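Local structure of mediator of RNA polymerase II transcription subunit 6 (Schizosaccharomyces pombe, 4H61) at residues L100-V105 with A116-A121; I71-I76 with I86-R91. The protein is a subunit of the Mediator complex, a coactivator that conveys information from gene-specific regulatory proteins to the basal RNA polymerase II transcription machinery. All blocks are in the same frame, centred on the assembly; numbering follows the deposited sequence.

The two contacts follow one another along the chain, contact 2 closing before contact 1 opens, and their centres lie about 10 Å apart. Contact 2 pairs strands 70-79 and 83-91 of a four-stranded antiparallel sheet and lies close to the centre of the chain. Contact 1 is farther out, where the start of helix 115-135 rests on strand 97-106. Strands 83-91 and 97-106 are neighbours in the sheet, and probable hydrogen bonds from Tyr103 N to Ile86 O and from Lys88 N to Thr101 O join the contacts directly. The helix is therefore tied, through one intervening strand, to the hairpin at the core of this Mediator subunit.

Contact 1: L100-V105 with A116-A121; sequences LTVYFV and AYTLLA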
ATOM      1  N   LEU A 100      -7.823   4.677  -2.616  1.00110.62           N
ATOM      2  CA  LEU A 100      -8.116   4.606  -4.043  1.00106.09           C
ATOM      3  C   LEU A 100      -8.560   3.210  -4.446  1.00107.15           C
ATOM      4  O   LEU A 100      -9.633   3.041  -5.026  1.00111.24           O
ATOM      5  CB  LEU A 100      -6.901   5.041  -4.863  1.00100.01           C
ATOM      6  CG  LEU A 100      -6.577   6.521  -4.670  1.00104.74           C
ATOM      7  CD1 LEU A 100      -5.365   6.969  -5.514  1.00 98.70           C
ATOM      8  CD2 LEU A 100      -7.827   7.335  -4.976  1.00100.73           C
ATOM      9  N   THR A 101      -7.719   2.217  -4.162  1.00 99.59           N
ATOM     10  CA  THR A 101      -8.071   0.821  -4.397  1.00 98.31           C
ATOM     11  C   THR A 101      -7.375  -0.110  -3.391  1.00 99.86           C
ATOM     12  O   THR A 101      -6.386   0.274  -2.757  1.00100.01           O
ATOM     13  CB  THR A 101      -7.803   0.379  -5.875  1.00102.01           C
ATOM     14  OG1 THR A 101      -7.073  -0.859  -5.903  1.00106.01           O
ATOM     15  CG2 THR A 101      -7.031   1.429  -6.643  1.00 92.31           C
ATOM     16  N   VAL A 102      -7.903  -1.320  -3.210  1.00 96.18           N
ATOM     17  CA  VAL A 102      -7.214  -2.289  -2.357  1.00 97.99           C
ATOM     18  C   VAL A 102      -6.983  -3.630  -3.054  1.00 99.64           C
ATOM     19  O   VAL A 102      -7.774  -4.050  -3.899  1.00106.34           O
ATOM     20  CB  VAL A 102      -7.862  -2.451  -0.939  1.00109.36           C
ATOM     21  CG1 VAL A 102      -9.052  -1.519  -0.760  1.00113.81           C
ATOM     22  CG2 VAL A 102      -8.241  -3.888  -0.655  1.00101.92           C
ATOM     23  N   TYR A 103      -5.875  -4.281  -2.717  1.00100.19           N
ATOM     24  CA  TYR A 103      -5.451  -5.484  -3.417  1.00110.49           C
ATOM     25  C   TYR A 103      -5.238  -6.604  -2.419  1.00115.28           C
ATOM     26  O   TYR A 103      -4.876  -6.359  -1.269  1.00118.12           O
ATOM     27  CB  TYR A 103      -4.134  -5.238  -4.171  1.00110.14           C
ATOM     28  CG  TYR A 103      -4.071  -3.920  -4.916  1.00107.74           C
ATOM     29  CD1 TYR A 103      -3.885  -2.722  -4.232  1.00 98.38           C
ATOM     30  CD2 TYR A 103      -4.180  -3.875  -6.309  1.00102.71           C
ATOM     31  CE1 TYR A 103      -3.830  -1.522  -4.899  1.00100.52           C
ATOM     32  CE2 TYR A 103      -4.122  -2.670  -6.987  1.00100.58           C
ATOM     33  CZ  TYR A 103      -3.943  -1.497  -6.271  1.00105.05           C
ATOM     34  OH  TYR A 103      -3.882  -0.285  -6.913  1.00110.61           O
ATOM     35  N   PHE A 104      -5.450  -7.836  -2.867  1.00114.24           N
ATOM     36  CA  PHE A 104      -5.145  -9.002  -2.050  1.00112.76           C
ATOM     37  C   PHE A 104      -3.879  -9.690  -2.532  1.00115.99           C
ATOM     38  O   PHE A 104      -3.642  -9.814  -3.732  1.00120.11           O
ATOM     39  CB  PHE A 104      -6.309  -9.989  -2.062  1.00107.95           C
ATOM     40  CG  PHE A 104      -7.529  -9.482  -1.351  1.00117.44           C
ATOM     41  CD1 PHE A 104      -7.429  -8.453  -0.426  1.00116.72           C
ATOM     42  CD2 PHE A 104      -8.777 -10.034  -1.602  1.00122.25           C
ATOM     43  CE1 PHE A 104      -8.546  -7.982   0.233  1.00114.98           C
ATOM     44  CE2 PHE A 104      -9.903  -9.570  -0.944  1.00116.80           C
ATOM     45  CZ  PHE A 104      -9.787  -8.543  -0.030  1.00117.51           C
ATOM     46  N   VAL A 105      -3.052 -10.107  -1.585  1.00115.04           N
ATOM     47  CA  VAL A 105      -1.928 -10.972  -1.885  1.00113.07           C
ATOM     48  C   VAL A 105      -2.227 -12.290  -1.191  1.00120.79           C
ATOM     49  O   VAL A 105      -1.827 -12.518  -0.047  1.00121.77           O
ATOM     50  CB  VAL A 105      -0.589 -10.380  -1.398  1.00106.45           C
ATOM     51  CG1 VAL A 105       0.573 -11.203  -1.923  1.00107.25           C
ATOM     52  CG2 VAL A 105      -0.450  -8.940  -1.857  1.00104.57           C
ATOM     53  N   ALA A 116     -16.003  -2.798  -2.722  1.00131.82           N
ATOM     54  CA  ALA A 116     -16.598  -2.625  -1.401  1.00123.75           C
ATOM     55  C   ALA A 116     -15.551  -2.433  -0.312  1.00125.89           C
ATOM     56  O   ALA A 116     -15.774  -1.691   0.650  1.00126.01           O
ATOM     57  CB  ALA A 116     -17.495  -3.801  -1.065  1.00116.74           C
ATOM     58  N   TYR A 117     -14.413  -3.104  -0.460  1.00127.62           N
ATOM     59  CA  TYR A 117     -13.334  -2.970   0.515  1.00129.62           C
ATOM     60  C   TYR A 117     -12.782  -1.549   0.556  1.00133.34           C
ATOM     61  O   TYR A 117     -12.553  -0.999   1.636  1.00133.37           O
ATOM     62  CB  TYR A 117     -12.231  -4.004   0.269  1.00130.88           C
ATOM     63  CG  TYR A 117     -12.682  -5.399   0.630  1.00142.19           C
ATOM     64  CD1 TYR A 117     -13.356  -6.195  -0.294  1.00149.75           C
ATOM     65  CD2 TYR A 117     -12.472  -5.907   1.907  1.00143.49           C
ATOM     66  CE1 TYR A 117     -13.786  -7.465   0.040  1.00153.07           C
ATOM     67  CE2 TYR A 117     -12.901  -7.173   2.251  1.00148.12           C
ATOM     68  CZ  TYR A 117     -13.556  -7.948   1.316  1.00154.74           C
ATOM     69  OH  TYR A 117     -13.983  -9.207   1.663  1.00161.24           O
ATOM     70  N   THR A 118     -12.592  -0.952  -0.617  1.00133.71           N
ATOM     71  CA  THR A 118     -12.202   0.448  -0.689  1.00129.61           C
ATOM     72  C   THR A 118     -13.274   1.318  -0.022  1.00128.39           C
ATOM     73  O   THR A 118     -12.955   2.210   0.773  1.00125.44           O
ATOM     74  CB  THR A 118     -11.946   0.906  -2.142  1.00128.92           C
ATOM     75  OG1 THR A 118     -10.899   0.117  -2.721  1.00129.66           O
ATOM     76  CG2 THR A 118     -11.528   2.367  -2.179  1.00125.03           C
ATOM     77  N   LEU A 119     -14.542   1.033  -0.324  1.00127.81           N
ATOM     78  CA  LEU A 119     -15.657   1.760   0.286  1.00130.30           C
ATOM     79  C   LEU A 119     -15.610   1.696   1.810  1.00129.58           C
ATOM     80  O   LEU A 119     -15.801   2.706   2.491  1.00130.97           O
ATOM     81  CB  LEU A 119     -17.002   1.243  -0.228  1.00135.02           C
ATOM     82  CG  LEU A 119     -17.328   1.647  -1.670  1.00150.84           C
ATOM     83  CD1 LEU A 119     -18.680   1.102  -2.115  1.00156.23           C
ATOM     84  CD2 LEU A 119     -17.275   3.167  -1.833  1.00155.86           C
ATOM     85  N   LEU A 120     -15.336   0.510   2.338  1.00125.81           N
ATOM     86  CA  LEU A 120     -15.250   0.324   3.780  1.00121.56           C
ATOM     87  C   LEU A 120     -14.109   1.138   4.357  1.00123.29           C
ATOM     88  O   LEU A 120     -14.264   1.802   5.395  1.00122.57           O
ATOM     89  CB  LEU A 120     -15.075  -1.154   4.119  1.00119.20           C
ATOM     90  CG  LEU A 120     -16.371  -1.942   3.902  1.00122.14           C
ATOM     91  CD1 LEU A 120     -16.210  -3.419   4.253  1.00119.19           C
ATOM     92  CD2 LEU A 120     -17.515  -1.295   4.680  1.00109.29           C
ATOM     93  N   ALA A 121     -12.972   1.084   3.667  1.00117.28           N
ATOM     94  CA  ALA A 121     -11.792   1.847   4.049  1.00112.82           C
ATOM     95  C   ALA A 121     -12.097   3.334   4.172  1.00115.72           C
ATOM     96  O   ALA A 121     -11.880   3.923   5.233  1.00123.43           O
ATOM     97  CB  ALA A 121     -10.676   1.618   3.061  1.00117.48           C
TER
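Val102 and Thr118 form the inner, closely packed part of this contact, sliding past each other in opposite directions where helix 115-135 comes down on strand 97-106. The CG1 methyl of Val102 lies against Thr118 OG1 at 3.2 Å, and the same methyl also approaches the backbone of Tyr117. Thr118 uses both of its branches: OG1 stands anti to its own carbonyl carbon (chi1 -60°) and faces Val102, while CG2 reaches the carbonyl O of Leu100 at 3.5 Å. Both Val102 and Thr118 are buried. An alanine in place of Thr118 would probably open a gap beside Val102 CG1 and leave the Leu100 carbonyl without its methyl neighbour.

Toward the solvent the contact passes to larger, less buried side chains. Val102 CG2 touches Tyr117 CB at 4.1 Å, the two side chains crossing at about a right angle. Beyond them, the ring of Phe104 presents its edge to a face of the Tyr117 ring in a T-shaped pair, with centroids 5.3 Å apart and planes at 81°. Phe104 CZ lies over the centre of the Tyr117 ring, 3.9 Å above its plane. Tyr117 is exposed and lies on the solvent side, whereas Phe104 is partly exposed and also rests on Val85 and Ala113.

Tyr103 projects from the other side of the strand and meets Phe32 edge-to-face. Leu100 and Thr101 both face Lys88 of the adjoining strand, making a classic beta bulge next to the place where Thr118 docks. The axes of segments 100-105 and 116-121 approach to 7.2 Å, with 121° between their N-to-C directions. The whole is helix-on-sheet packing, in which helix 115-135, which follows edge strand 109-112, packs across the neighbouring strand 97-106.

Contact 2: I71-I76 with I86-R91; sequences IQFVII and IQKQNR
The carbonyl O of Gln89 receives Gln72 N at 2.7 Å, the shortest hydrogen bond of this contact, and Ile71 CA brings a C-H to the same oxygen at 3.4 Å. The contact is an antiparallel beta hairpin of strands 70-79 and 83-91, with Gln72-Gln89 and Val74-Gln87 as hydrogen-bonded pairs. Ile71-Asn90, Phe73-Lys88 and Ile75-Ile86 are the non-hydrogen-bonded pairs.

On the face carrying Phe73 and Lys88, the two side chains lie side by side and point the same way. A bend in the lysine chain (chi2 145°) sets Lys88 CD 3.5 Å from both CE1 and CZ of Phe73. The Phe73 ring also meets the ring of Phe32, which places helix 28-33 over this face; Ile86 touches the same helix.

The other face is polar near Gln72. Three glutamines form a chain of amides: Gln87 NE2 donates to Gln89 OE1 at 2.8 Å, and Gln89 NE2 in turn donates to Gln72 OE1 at 3.1 Å. The second of these bonds lies in the Gln72 carbonyl plane, the two amide planes being 28° apart. Gln72 NE2 is hydrogen-bonded to Leu65 O and Asn43 OD1, so both ends of this buried amide are held and its rotation is fixed. Arg91 passes obliquely beside it, with its NE bonded to Asn93 O. Gln72 OE1 lies in plane at the edge of the Arg91 guanidinium, and Arg91 CD comes within 3.3 Å of that oxygen.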
ATOM      1  N   ILE A  71       0.525   9.421  -4.418  1.00 99.52           N
ATOM      2  CA  ILE A  71       0.175   7.997  -4.411  1.00100.52           C
ATOM      3  C   ILE A  71       1.063   7.190  -3.451  1.00104.24           C
ATOM      4  O   ILE A  71       2.289   7.344  -3.437  1.00106.64           O
ATOM      5  CB  ILE A  71       0.272   7.382  -5.828  1.00 97.08           C
ATOM      6  CG1 ILE A  71      -0.661   8.112  -6.797  1.00 93.07           C
ATOM      7  CG2 ILE A  71      -0.052   5.898  -5.804  1.00 92.70           C
ATOM      8  CD1 ILE A  71      -2.051   8.252  -6.290  1.00 95.53           C
ATOM      9  N   GLN A  72       0.441   6.338  -2.643  1.00100.57           N
ATOM     10  CA  GLN A  72       1.180   5.523  -1.682  1.00100.66           C
ATOM     11  C   GLN A  72       0.594   4.127  -1.614  1.00101.84           C
ATOM     12  O   GLN A  72      -0.609   3.938  -1.813  1.00102.54           O
ATOM     13  CB  GLN A  72       1.155   6.145  -0.276  1.00 94.68           C
ATOM     14  CG  GLN A  72       1.686   7.569  -0.196  1.00103.62           C
ATOM     15  CD  GLN A  72       1.832   8.085   1.243  1.00115.94           C
ATOM     16  OE1 GLN A  72       1.102   7.671   2.157  1.00113.28           O
ATOM     17  NE2 GLN A  72       2.784   8.999   1.441  1.00112.89           N
ATOM     18  N   PHE A  73       1.452   3.155  -1.326  1.00100.19           N
ATOM     19  CA  PHE A  73       1.012   1.790  -1.075  1.00102.56           C
ATOM     20  C   PHE A  73       1.387   1.392   0.344  1.00106.10           C
ATOM     21  O   PHE A  73       2.541   1.526   0.752  1.00107.90           O
ATOM     22  CB  PHE A  73       1.648   0.827  -2.074  1.00105.15           C
ATOM     23  CG  PHE A  73       1.220   1.069  -3.492  1.00105.98           C
ATOM     24  CD1 PHE A  73       0.033   0.529  -3.973  1.00102.53           C
ATOM     25  CD2 PHE A  73       1.990   1.854  -4.339  1.00103.38           C
ATOM     26  CE1 PHE A  73      -0.372   0.756  -5.275  1.00 99.16           C
ATOM     27  CE2 PHE A  73       1.591   2.089  -5.652  1.00102.83           C
ATOM     28  CZ  PHE A  73       0.410   1.539  -6.121  1.00100.55           C
ATOM     29  N   VAL A  74       0.410   0.917   1.103  1.00102.04           N
ATOM     30  CA  VAL A  74       0.674   0.499   2.468  1.00103.09           C
ATOM     31  C   VAL A  74       0.021  -0.841   2.750  1.00108.04           C
ATOM     32  O   VAL A  74      -0.960  -1.222   2.101  1.00110.98           O
ATOM     33  CB  VAL A  74       0.180   1.541   3.505  1.00 95.21           C
ATOM     34  CG1 VAL A  74       0.790   2.906   3.224  1.00 83.44           C
ATOM     35  CG2 VAL A  74      -1.342   1.625   3.501  1.00 95.60           C
ATOM     36  N   ILE A  75       0.584  -1.557   3.715  1.00108.89           N
ATOM     37  CA  ILE A  75       0.005  -2.802   4.185  1.00108.75           C
ATOM     38  C   ILE A  75      -0.990  -2.478   5.285  1.00113.85           C
ATOM     39  O   ILE A  75      -0.660  -1.773   6.243  1.00119.51           O
ATOM     40  CB  ILE A  75       1.098  -3.724   4.727  1.00105.00           C
ATOM     41  CG1 ILE A  75       2.133  -3.997   3.629  1.00105.07           C
ATOM     42  CG2 ILE A  75       0.490  -5.012   5.269  1.00102.15           C
ATOM     43  CD1 ILE A  75       3.405  -4.624   4.127  1.00108.97           C
ATOM     44  N   ILE A  76      -2.217  -2.969   5.141  1.00110.46           N
ATOM     45  CA  ILE A  76      -3.261  -2.664   6.120  1.00110.50           C
ATOM     46  C   ILE A  76      -3.833  -3.916   6.775  1.00118.13           C
ATOM     47  O   ILE A  76      -4.731  -3.824   7.607  1.00122.58           O
ATOM     48  CB  ILE A  76      -4.412  -1.862   5.496  1.00 97.94           C
ATOM     49  CG1 ILE A  76      -5.189  -2.740   4.501  1.00 99.88           C
ATOM     50  CG2 ILE A  76      -3.876  -0.599   4.843  1.00 89.94           C
ATOM     51  CD1 ILE A  76      -6.275  -2.004   3.754  1.00 99.19           C
ATOM     52  N   ILE A  86      -3.127  -4.891   0.748  1.00113.21           N
ATOM     53  CA  ILE A  86      -2.422  -3.659   0.422  1.00107.60           C
ATOM     54  C   ILE A  86      -3.398  -2.613  -0.067  1.00107.19           C
ATOM     55  O   ILE A  86      -4.338  -2.934  -0.790  1.00114.93           O
ATOM     56  CB  ILE A  86      -1.368  -3.919  -0.668  1.00105.18           C
ATOM     57  CG1 ILE A  86      -0.314  -4.899  -0.150  1.00107.09           C
ATOM     58  CG2 ILE A  86      -0.719  -2.625  -1.122  1.00100.50           C
ATOM     59  CD1 ILE A  86       0.667  -5.331  -1.193  1.00105.74           C
ATOM     60  N   GLN A  87      -3.182  -1.364   0.334  1.00106.05           N
ATOM     61  CA  GLN A  87      -4.053  -0.271  -0.073  1.00105.36           C
ATOM     62  C   GLN A  87      -3.298   0.809  -0.832  1.00108.50           C
ATOM     63  O   GLN A  87      -2.265   1.303  -0.367  1.00108.60           O
ATOM     64  CB  GLN A  87      -4.713   0.343   1.153  1.00110.43           C
ATOM     65  CG  GLN A  87      -5.301   1.714   0.922  1.00112.23           C
ATOM     66  CD  GLN A  87      -6.071   2.210   2.127  1.00119.05           C
ATOM     67  OE1 GLN A  87      -6.948   1.512   2.638  1.00123.28           O
ATOM     68  NE2 GLN A  87      -5.741   3.415   2.599  1.00114.32           N
ATOM     69  N   LYS A  88      -3.811   1.157  -2.009  1.00106.89           N
ATOM     70  CA  LYS A  88      -3.330   2.313  -2.756  1.00104.70           C
ATOM     71  C   LYS A  88      -4.095   3.513  -2.234  1.00102.99           C
ATOM     72  O   LYS A  88      -5.320   3.468  -2.121  1.00104.10           O
ATOM     73  CB  LYS A  88      -3.568   2.121  -4.261  1.00105.21           C
ATOM     74  CG  LYS A  88      -3.354   3.358  -5.149  1.00101.25           C
ATOM     75  CD  LYS A  88      -2.764   2.923  -6.495  1.00105.30           C
ATOM     76  CE  LYS A  88      -3.372   3.610  -7.712  1.00102.57           C
ATOM     77  NZ  LYS A  88      -4.544   2.874  -8.270  1.00106.46           N
ATOM     78  N   GLN A  89      -3.375   4.578  -1.897  1.00 99.48           N
ATOM     79  CA  GLN A  89      -4.008   5.763  -1.340  1.00102.60           C
ATOM     80  C   GLN A  89      -3.326   7.044  -1.821  1.00106.54           C
ATOM     81  O   GLN A  89      -2.135   7.056  -2.124  1.00115.31           O
ATOM     82  CB  GLN A  89      -3.976   5.703   0.187  1.00106.91           C
ATOM     83  CG  GLN A  89      -2.623   6.073   0.797  1.00112.32           C
ATOM     84  CD  GLN A  89      -2.482   5.626   2.245  1.00117.84           C
ATOM     85  OE1 GLN A  89      -3.276   4.825   2.743  1.00114.38           O
ATOM     86  NE2 GLN A  89      -1.466   6.146   2.927  1.00124.19           N
ATOM     87  N   ASN A  90      -4.087   8.123  -1.912  1.00 96.67           N
ATOM     88  CA  ASN A  90      -3.492   9.400  -2.203  1.00 95.71           C
ATOM     89  C   ASN A  90      -3.380  10.183  -0.913  1.00107.62           C
ATOM     90  O   ASN A  90      -4.388  10.586  -0.339  1.00113.68           O
ATOM     91  CB  ASN A  90      -4.333  10.178  -3.204  1.00103.47           C
ATOM     92  CG  ASN A  90      -3.731  11.535  -3.533  1.00108.72           C
ATOM     93  OD1 ASN A  90      -2.519  11.742  -3.395  1.00111.21           O
ATOM     94  ND2 ASN A  90      -4.575  12.472  -3.953  1.00106.44           N
ATOM     95  N   ARG A  91      -2.157  10.397  -0.445  1.00107.84           N
ATOM     96  CA  ARG A  91      -1.970  11.095   0.816  1.00108.89           C
ATOM     97  C   ARG A  91      -1.984  12.604   0.615  1.00112.47           C
ATOM     98  O   ARG A  91      -1.134  13.154  -0.084  1.00117.86           O
ATOM     99  CB  ARG A  91      -0.674  10.641   1.484  1.00108.30           C
ATOM    100  CG  ARG A  91      -0.339  11.411   2.734  1.00103.85           C
ATOM    101  CD  ARG A  91       0.508  10.585   3.677  1.00106.16           C
ATOM    102  NE  ARG A  91       0.044  10.797   5.036  1.00116.15           N
ATOM    103  CZ  ARG A  91      -0.488   9.855   5.801  1.00116.84           C
ATOM    104  NH1 ARG A  91      -0.593   8.612   5.352  1.00103.86           N
ATOM    105  NH2 ARG A  91      -0.894  10.160   7.028  1.00129.40           N
TER